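Local coordinates for VP24 (White spot syndrome virus, PDB 5HLJ), which is a major envelope protein of the virus, probably anchored in the viral membrane by a transmembrane helix and found here as a three-chain assembly, at residues A[22-27]-A[161-166]; A[110-115]-A[128-133]. All coordinates share one frame; numbering follows the deposited sequence.

Contact 1 pairs two neighbouring strands edge to edge, whereas contact 2 brings two strand segments together through side chains packing on one another and on the facing backbone, without backbone pairing. Their centres lie about 9 Å apart, and strand 105-114 joins them: it runs beside strand 161-170 in the same sheet, with Leu-163 N 2.7 Å from Ser-113 O and His-161 O 2.7 Å from Gly-115 N, both probable hydrogen bonds. Residues 110-115 and 128-133 fall within the long span of chain between the two strands of contact 1. Leu-112 links the two sets of apolar side chains by touching Ile-25 and Leu-164 of contact 1. Both contacts also reach the second subunit of the assembly.

Contact 1 (A[22-27]-A[161-166]); sequences NLTING and HYLLSM
The imidazole ring of His-161 meets the side-chain amide of Asn-26 at its edge, the two planes 29° apart. Asn-26 OD1 lies almost in the ring plane and accepts a nearly straight hydrogen bond from His-161 ND1 at 2.7 Å, consistent with a proton on ND1. With CG anti to the backbone N (chi1 -164°), chi2 turns the ring so that ND1 faces Asn-26. The other ring, of Tyr-162, leads away from strand 19-28 and meets that of Phe-151 with planes at about 50°. Asn-26 and His-161 form a non-hydrogen-bonded backbone pair in an antiparallel beta ladder between strands 19-28 and 161-170, which are flanked in the sheet by strands 33-42 and 105-114; pairing continues to Gly-27 and Arg-160. Leu-23 with Leu-164 and Ile-25 with Tyr-162 are hydrogen-bonded pairs, Leu-164 N reaching Leu-23 O at 2.7 Å. These four residues share one face, where the bulky hydrocarbon of Ile-25 and Leu-164 suits a buried place against Phe-147: Ile-25 CG1 rests 3.7 Å from Tyr-162 CB, and its CD1 meets Leu-164 CB. Farther along, Leu-23 CD1 touches Met-166 CE. Asn-22, Thr-24, Asn-26, His-161, Leu-163 and Ser-165 occupy the other face, where Asn-22 ND2 makes a weak hydrogen bond to Asp-108 OD1 of the second subunit. There Ser-165 OG donates to Asn-22 OD1 at 2.6 Å, and a water donates to that same oxygen at 3.1 Å.

Contact 2 (A[110-115]-A[128-133]); sequences VSLSPG and FVLYFK
Val-110 meets Phe-132 with both of its methyl groups. From CB, which points toward the other segment, the branch CG1 stands 3.7 Å from the centroid of the Phe-132 ring and only 6° off its normal, a CH-pi contact over the centre of the face. The other branch, CG2, lies 3.8 Å from Phe-132 CB and 4.2 Å from Leu-130 CD1. A beta-branched valine suits this place because its two methyls can engage the ring and its neighbour together. Phe-132 CG is anti to its backbone N (chi1 -177°), and chi2 presents the ring face to CG1. Strands 105-114 and 128-131 run roughly antiparallel, but their axes approach only to 8.3 Å, too far for backbone pairing: near the seam where the two ends of the sheet approach, as expected if it curls into a barrel, they meet through apolar side chains. Phe-132 N is hydrogen-bonded to Ser-113 OG of the third subunit, while this chain's Ser-113 OG bonds Phe-132 N of the second. Leu-130 sends CD1 to the facing backbone, 3.8 Å from Ser-111 CA. At the other end the long, flat Phe-128 spans the gap, its CZ 4.1 Å from Leu-112 CB and its ring edge turned to Leu-112 O.

Contact 1 (A[22-27]-A[161-166])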
ATOM      1  N   ASN A  22     -11.957  -4.127   1.870  1.00 64.17           N
ATOM      2  CA  ASN A  22     -12.234  -2.820   1.269  1.00 63.35           C
ATOM      3  C   ASN A  22     -13.571  -2.274   1.764  1.00 67.35           C
ATOM      4  O   ASN A  22     -14.622  -2.866   1.516  1.00 63.56           O
ATOM      5  CB  ASN A  22     -12.228  -2.902  -0.262  1.00 65.40           C
ATOM      6  CG  ASN A  22     -10.852  -3.263  -0.830  1.00 74.47           C
ATOM      7  OD1 ASN A  22      -9.912  -2.481  -0.738  1.00 75.63           O
ATOM      8  ND2 ASN A  22     -10.738  -4.453  -1.426  1.00 74.02           N
ATOM      9  N   LEU A  23     -13.513  -1.153   2.477  1.00 63.87           N
ATOM     10  CA  LEU A  23     -14.691  -0.518   3.053  1.00 61.90           C
ATOM     11  C   LEU A  23     -14.817   0.935   2.602  1.00 67.74           C
ATOM     12  O   LEU A  23     -13.857   1.541   2.120  1.00 71.03           O
ATOM     13  CB  LEU A  23     -14.633  -0.560   4.580  1.00 63.47           C
ATOM     14  CG  LEU A  23     -14.556  -1.927   5.254  1.00 66.61           C
ATOM     15  CD1 LEU A  23     -14.527  -1.734   6.748  1.00 65.36           C
ATOM     16  CD2 LEU A  23     -15.742  -2.802   4.839  1.00 63.05           C
ATOM     17  N   THR A  24     -15.998   1.503   2.799  1.00 66.95           N
ATOM     18  CA  THR A  24     -16.240   2.896   2.466  1.00 71.33           C
ATOM     19  C   THR A  24     -16.334   3.745   3.731  1.00 67.15           C
ATOM     20  O   THR A  24     -16.902   3.308   4.723  1.00 68.62           O
ATOM     21  CB  THR A  24     -17.519   3.024   1.617  1.00 71.85           C
ATOM     22  OG1 THR A  24     -17.315   2.332   0.381  1.00 79.54           O
ATOM     23  CG2 THR A  24     -17.814   4.455   1.303  1.00 74.30           C
ATOM     24  N   ILE A  25     -15.747   4.941   3.706  1.00 68.48           N
ATOM     25  CA  ILE A  25     -15.804   5.855   4.854  1.00 66.27           C
ATOM     26  C   ILE A  25     -15.988   7.309   4.429  1.00 71.57           C
ATOM     27  O   ILE A  25     -15.555   7.718   3.340  1.00 73.86           O
ATOM     28  CB  ILE A  25     -14.526   5.802   5.734  1.00 67.60           C
ATOM     29  CG1 ILE A  25     -13.307   6.241   4.925  1.00 67.32           C
ATOM     30  CG2 ILE A  25     -14.327   4.432   6.391  1.00 65.74           C
ATOM     31  CD1 ILE A  25     -11.998   6.124   5.675  1.00 66.29           C
ATOM     32  N   ASN A  26     -16.613   8.095   5.304  1.00 70.37           N
ATOM     33  CA  ASN A  26     -16.761   9.529   5.074  1.00 70.63           C
ATOM     34  C   ASN A  26     -16.138  10.361   6.192  1.00 69.92           C
ATOM     35  O   ASN A  26     -16.212   9.999   7.359  1.00 69.24           O
ATOM     36  CB  ASN A  26     -18.240   9.907   4.928  1.00 73.71           C
ATOM     37  CG  ASN A  26     -18.874   9.315   3.686  1.00 73.46           C
ATOM     38  OD1 ASN A  26     -18.514   9.667   2.568  1.00 77.69           O
ATOM     39  ND2 ASN A  26     -19.831   8.418   3.879  1.00 70.82           N
ATOM     40  N   GLY A  27     -15.518  11.476   5.829  1.00 71.91           N
ATOM     41  CA  GLY A  27     -15.080  12.439   6.821  1.00 74.76           C
ATOM     42  C   GLY A  27     -16.259  13.143   7.480  1.00 74.39           C
ATOM     43  O   GLY A  27     -17.266  13.412   6.832  1.00 77.90           O
ATOM     44  N   HIS A 161     -15.644  11.928   0.818  1.00 67.56           N
ATOM     45  CA  HIS A 161     -15.850  10.516   0.537  1.00 70.40           C
ATOM     46  C   HIS A 161     -14.550   9.746   0.297  1.00 71.70           C
ATOM     47  O   HIS A 161     -13.777  10.112  -0.583  1.00 67.71           O
ATOM     48  CB  HIS A 161     -16.764  10.362  -0.673  1.00 72.97           C
ATOM     49  CG  HIS A 161     -17.337   8.987  -0.813  1.00 83.47           C
ATOM     50  ND1 HIS A 161     -18.015   8.359   0.211  1.00 82.94           N
ATOM     51  CD2 HIS A 161     -17.342   8.123  -1.858  1.00 80.73           C
ATOM     52  CE1 HIS A 161     -18.421   7.172  -0.199  1.00 81.13           C
ATOM     53  NE2 HIS A 161     -18.020   7.001  -1.452  1.00 86.51           N
ATOM     54  N   TYR A 162     -14.317   8.686   1.076  1.00 64.15           N
ATOM     55  CA  TYR A 162     -13.085   7.908   0.944  1.00 67.06           C
ATOM     56  C   TYR A 162     -13.314   6.402   0.905  1.00 65.63           C
ATOM     57  O   TYR A 162     -14.326   5.894   1.394  1.00 66.23           O
ATOM     58  CB  TYR A 162     -12.102   8.265   2.078  1.00 60.03           C
ATOM     59  CG  TYR A 162     -11.433   9.574   1.768  1.00 66.51           C
ATOM     60  CD1 TYR A 162     -12.050  10.803   2.078  1.00 67.72           C
ATOM     61  CD2 TYR A 162     -10.220   9.601   1.104  1.00 61.22           C
ATOM     62  CE1 TYR A 162     -11.448  12.021   1.734  1.00 60.78           C
ATOM     63  CE2 TYR A 162      -9.619  10.794   0.764  1.00 65.87           C
ATOM     64  CZ  TYR A 162     -10.232  12.002   1.077  1.00 64.36           C
ATOM     65  OH  TYR A 162      -9.592  13.163   0.717  1.00 66.13           O
ATOM     66  N   LEU A 163     -12.358   5.709   0.292  1.00 66.68           N
ATOM     67  CA  LEU A 163     -12.340   4.251   0.219  1.00 65.02           C
ATOM     68  C   LEU A 163     -11.196   3.773   1.075  1.00 64.68           C
ATOM     69  O   LEU A 163     -10.082   4.271   0.955  1.00 65.85           O
ATOM     70  CB  LEU A 163     -12.174   3.771  -1.218  1.00 62.95           C
ATOM     71  CG  LEU A 163     -13.127   4.427  -2.220  1.00 66.93           C
ATOM     72  CD1 LEU A 163     -12.812   4.027  -3.670  1.00 64.51           C
ATOM     73  CD2 LEU A 163     -14.551   4.046  -1.843  1.00 66.09           C
ATOM     74  N   LEU A 164     -11.477   2.821   1.954  1.00 64.31           N
ATOM     75  CA  LEU A 164     -10.501   2.365   2.921  1.00 63.82           C
ATOM     76  C   LEU A 164     -10.068   0.936   2.621  1.00 64.21           C
ATOM     77  O   LEU A 164     -10.901   0.049   2.481  1.00 64.98           O
ATOM     78  CB  LEU A 164     -11.093   2.456   4.330  1.00 68.20           C
ATOM     79  CG  LEU A 164     -10.328   1.814   5.499  1.00 69.67           C
ATOM     80  CD1 LEU A 164      -9.020   2.556   5.791  1.00 63.61           C
ATOM     81  CD2 LEU A 164     -11.214   1.758   6.755  1.00 66.94           C
ATOM     82  N   SER A 165      -8.766   0.723   2.510  1.00 60.29           N
ATOM     83  CA  SER A 165      -8.229  -0.620   2.393  1.00 64.71           C
ATOM     84  C   SER A 165      -7.502  -1.024   3.662  1.00 64.05           C
ATOM     85  O   SER A 165      -6.598  -0.324   4.107  1.00 65.81           O
ATOM     86  CB  SER A 165      -7.277  -0.736   1.203  1.00 63.98           C
ATOM     87  OG  SER A 165      -7.986  -0.846  -0.010  1.00 76.01           O
ATOM     88  N   MET A 166      -7.895  -2.150   4.239  1.00 62.22           N
ATOM     89  CA  MET A 166      -7.173  -2.691   5.390  1.00 67.87           C
ATOM     90  C   MET A 166      -6.645  -4.077   5.064  1.00 67.50           C
ATOM     91  O   MET A 166      -7.361  -4.893   4.491  1.00 69.24           O
ATOM     92  CB  MET A 166      -8.071  -2.764   6.630  1.00 60.29           C
ATOM     93  CG  MET A 166      -8.684  -1.444   7.037  1.00 65.27           C
ATOM     94  SD  MET A 166      -9.561  -1.527   8.621  1.00 72.62           S
ATOM     95  CE  MET A 166     -11.007  -2.491   8.179  1.00 66.85           C
TER
HETATM   96  O   HOH W   1     -11.541   0.167  -0.648  1.00 72.97           O

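Contact 2 (A[110-115]-A[128-133])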
ATOM      1  N   VAL A 110      -2.986   0.144   6.301  1.00 66.05           N
ATOM      2  CA  VAL A 110      -4.181   0.695   5.702  1.00 63.68           C
ATOM      3  C   VAL A 110      -3.779   1.613   4.565  1.00 66.00           C
ATOM      4  O   VAL A 110      -2.658   2.106   4.526  1.00 70.52           O
ATOM      5  CB  VAL A 110      -5.052   1.481   6.717  1.00 66.57           C
ATOM      6  CG1 VAL A 110      -5.299   0.662   7.968  1.00 64.27           C
ATOM      7  CG2 VAL A 110      -4.408   2.788   7.068  1.00 60.47           C
ATOM      8  N   SER A 111      -4.697   1.840   3.637  1.00 64.79           N
ATOM      9  CA  SER A 111      -4.502   2.879   2.644  1.00 61.63           C
ATOM     10  C   SER A 111      -5.850   3.483   2.308  1.00 61.35           C
ATOM     11  O   SER A 111      -6.889   2.889   2.580  1.00 61.15           O
ATOM     12  CB  SER A 111      -3.789   2.338   1.395  1.00 61.79           C
ATOM     13  OG  SER A 111      -4.448   1.204   0.875  1.00 74.29           O
ATOM     14  N   LEU A 112      -5.817   4.690   1.757  1.00 62.00           N
ATOM     15  CA  LEU A 112      -7.013   5.430   1.415  1.00 60.33           C
ATOM     16  C   LEU A 112      -6.962   5.884  -0.018  1.00 64.13           C
ATOM     17  O   LEU A 112      -5.912   6.265  -0.532  1.00 62.77           O
ATOM     18  CB  LEU A 112      -7.182   6.687   2.282  1.00 64.71           C
ATOM     19  CG  LEU A 112      -7.611   6.712   3.740  1.00 70.55           C
ATOM     20  CD1 LEU A 112      -7.773   8.177   4.100  1.00 68.25           C
ATOM     21  CD2 LEU A 112      -8.909   5.949   3.984  1.00 62.62           C
ATOM     22  N   SER A 113      -8.125   5.891  -0.637  1.00 62.27           N
ATOM     23  CA  SER A 113      -8.318   6.567  -1.890  1.00 62.23           C
ATOM     24  C   SER A 113      -9.540   7.458  -1.711  1.00 62.57           C
ATOM     25  O   SER A 113     -10.508   7.041  -1.078  1.00 65.71           O
ATOM     26  CB  SER A 113      -8.518   5.560  -3.022  1.00 59.71           C
ATOM     27  OG  SER A 113      -9.083   6.183  -4.169  1.00 64.82           O
ATOM     28  N   PRO A 114      -9.506   8.684  -2.250  1.00 62.17           N
ATOM     29  CA  PRO A 114     -10.766   9.441  -2.318  1.00 64.65           C
ATOM     30  C   PRO A 114     -11.765   8.677  -3.168  1.00 63.37           C
ATOM     31  O   PRO A 114     -11.331   7.963  -4.079  1.00 65.57           O
ATOM     32  CB  PRO A 114     -10.364  10.758  -2.986  1.00 59.48           C
ATOM     33  CG  PRO A 114      -9.116  10.408  -3.788  1.00 58.71           C
ATOM     34  CD  PRO A 114      -8.402   9.372  -2.944  1.00 64.64           C
ATOM     35  N   GLY A 115     -13.053   8.776  -2.852  1.00 63.21           N
ATOM     36  CA  GLY A 115     -14.097   8.259  -3.721  1.00 61.75           C
ATOM     37  C   GLY A 115     -14.442   9.307  -4.775  1.00 67.59           C
ATOM     38  O   GLY A 115     -13.918  10.424  -4.739  1.00 66.96           O
ATOM     39  N   PHE A 128      -2.837  14.297   1.673  1.00 66.92           N
ATOM     40  CA  PHE A 128      -2.878  13.915   3.082  1.00 64.60           C
ATOM     41  C   PHE A 128      -1.691  13.051   3.512  1.00 65.71           C
ATOM     42  O   PHE A 128      -1.045  12.400   2.703  1.00 66.52           O
ATOM     43  CB  PHE A 128      -4.185  13.162   3.387  1.00 68.57           C
ATOM     44  CG  PHE A 128      -4.392  11.936   2.536  1.00 69.35           C
ATOM     45  CD1 PHE A 128      -3.891  10.702   2.929  1.00 64.44           C
ATOM     46  CD2 PHE A 128      -5.087  12.017   1.335  1.00 69.56           C
ATOM     47  CE1 PHE A 128      -4.069   9.580   2.133  1.00 64.20           C
ATOM     48  CE2 PHE A 128      -5.275  10.892   0.543  1.00 66.80           C
ATOM     49  CZ  PHE A 128      -4.764   9.674   0.945  1.00 64.14           C
ATOM     50  N   VAL A 129      -1.410  13.054   4.804  1.00 69.57           N
ATOM     51  CA  VAL A 129      -0.483  12.096   5.376  1.00 66.78           C
ATOM     52  C   VAL A 129      -1.299  11.146   6.255  1.00 68.10           C
ATOM     53  O   VAL A 129      -2.105  11.571   7.084  1.00 65.32           O
ATOM     54  CB  VAL A 129       0.636  12.783   6.188  1.00 65.90           C
ATOM     55  CG1 VAL A 129       1.555  11.763   6.837  1.00 62.12           C
ATOM     56  CG2 VAL A 129       1.433  13.691   5.292  1.00 65.11           C
ATOM     57  N   LEU A 130      -1.110   9.854   6.013  1.00 70.96           N
ATOM     58  CA  LEU A 130      -1.788   8.790   6.734  1.00 64.32           C
ATOM     59  C   LEU A 130      -0.985   8.332   7.935  1.00 64.27           C
ATOM     60  O   LEU A 130       0.189   7.997   7.796  1.00 65.60           O
ATOM     61  CB  LEU A 130      -2.001   7.598   5.815  1.00 65.34           C
ATOM     62  CG  LEU A 130      -3.383   7.212   5.324  1.00 74.46           C
ATOM     63  CD1 LEU A 130      -3.267   5.902   4.550  1.00 74.15           C
ATOM     64  CD2 LEU A 130      -4.293   7.039   6.509  1.00 73.90           C
ATOM     65  N   TYR A 131      -1.609   8.296   9.104  1.00 59.64           N
ATOM     66  CA  TYR A 131      -0.984   7.675  10.254  1.00 61.19           C
ATOM     67  C   TYR A 131      -1.609   6.296  10.534  1.00 64.18           C
ATOM     68  O   TYR A 131      -2.828   6.174  10.681  1.00 62.33           O
ATOM     69  CB  TYR A 131      -1.089   8.559  11.512  1.00 59.96           C
ATOM     70  CG  TYR A 131      -0.703   7.779  12.755  1.00 59.19           C
ATOM     71  CD1 TYR A 131       0.624   7.498  13.032  1.00 62.02           C
ATOM     72  CD2 TYR A 131      -1.671   7.258  13.606  1.00 63.38           C
ATOM     73  CE1 TYR A 131       0.981   6.745  14.139  1.00 64.90           C
ATOM     74  CE2 TYR A 131      -1.324   6.492  14.707  1.00 60.50           C
ATOM     75  CZ  TYR A 131       0.002   6.248  14.966  1.00 62.40           C
ATOM     76  OH  TYR A 131       0.362   5.511  16.058  1.00 65.84           O
ATOM     77  N   PHE A 132      -0.777   5.261  10.619  1.00 62.43           N
ATOM     78  CA  PHE A 132      -1.261   3.963  11.066  1.00 61.31           C
ATOM     79  C   PHE A 132      -0.173   3.097  11.686  1.00 62.75           C
ATOM     80  O   PHE A 132       0.883   2.885  11.096  1.00 66.48           O
ATOM     81  CB  PHE A 132      -1.910   3.169   9.916  1.00 54.77           C
ATOM     82  CG  PHE A 132      -2.488   1.852  10.372  1.00 59.84           C
ATOM     83  CD1 PHE A 132      -3.627   1.822  11.175  1.00 57.58           C
ATOM     84  CD2 PHE A 132      -1.864   0.656  10.062  1.00 59.19           C
ATOM     85  CE1 PHE A 132      -4.161   0.620  11.621  1.00 58.37           C
ATOM     86  CE2 PHE A 132      -2.391  -0.556  10.500  1.00 62.42           C
ATOM     87  CZ  PHE A 132      -3.551  -0.569  11.281  1.00 62.57           C
ATOM     88  N   LYS A 133      -0.472   2.567  12.864  1.00 64.06           N
ATOM     89  CA  LYS A 133       0.388   1.612  13.565  1.00 61.77           C
ATOM     90  C   LYS A 133      -0.278   0.229  13.569  1.00 65.56           C
ATOM     91  O   LYS A 133      -1.465   0.123  13.890  1.00 63.24           O
ATOM     92  CB  LYS A 133       0.632   2.120  14.985  1.00 63.02           C
ATOM     93  CG  LYS A 133       1.197   1.132  15.990  1.00 70.19           C
ATOM     94  CD  LYS A 133       1.328   1.860  17.339  1.00 74.40           C
ATOM     95  CE  LYS A 133       1.622   0.943  18.508  1.00 72.58           C
ATOM     96  NZ  LYS A 133       2.979   0.369  18.429  1.00 84.05           N
TER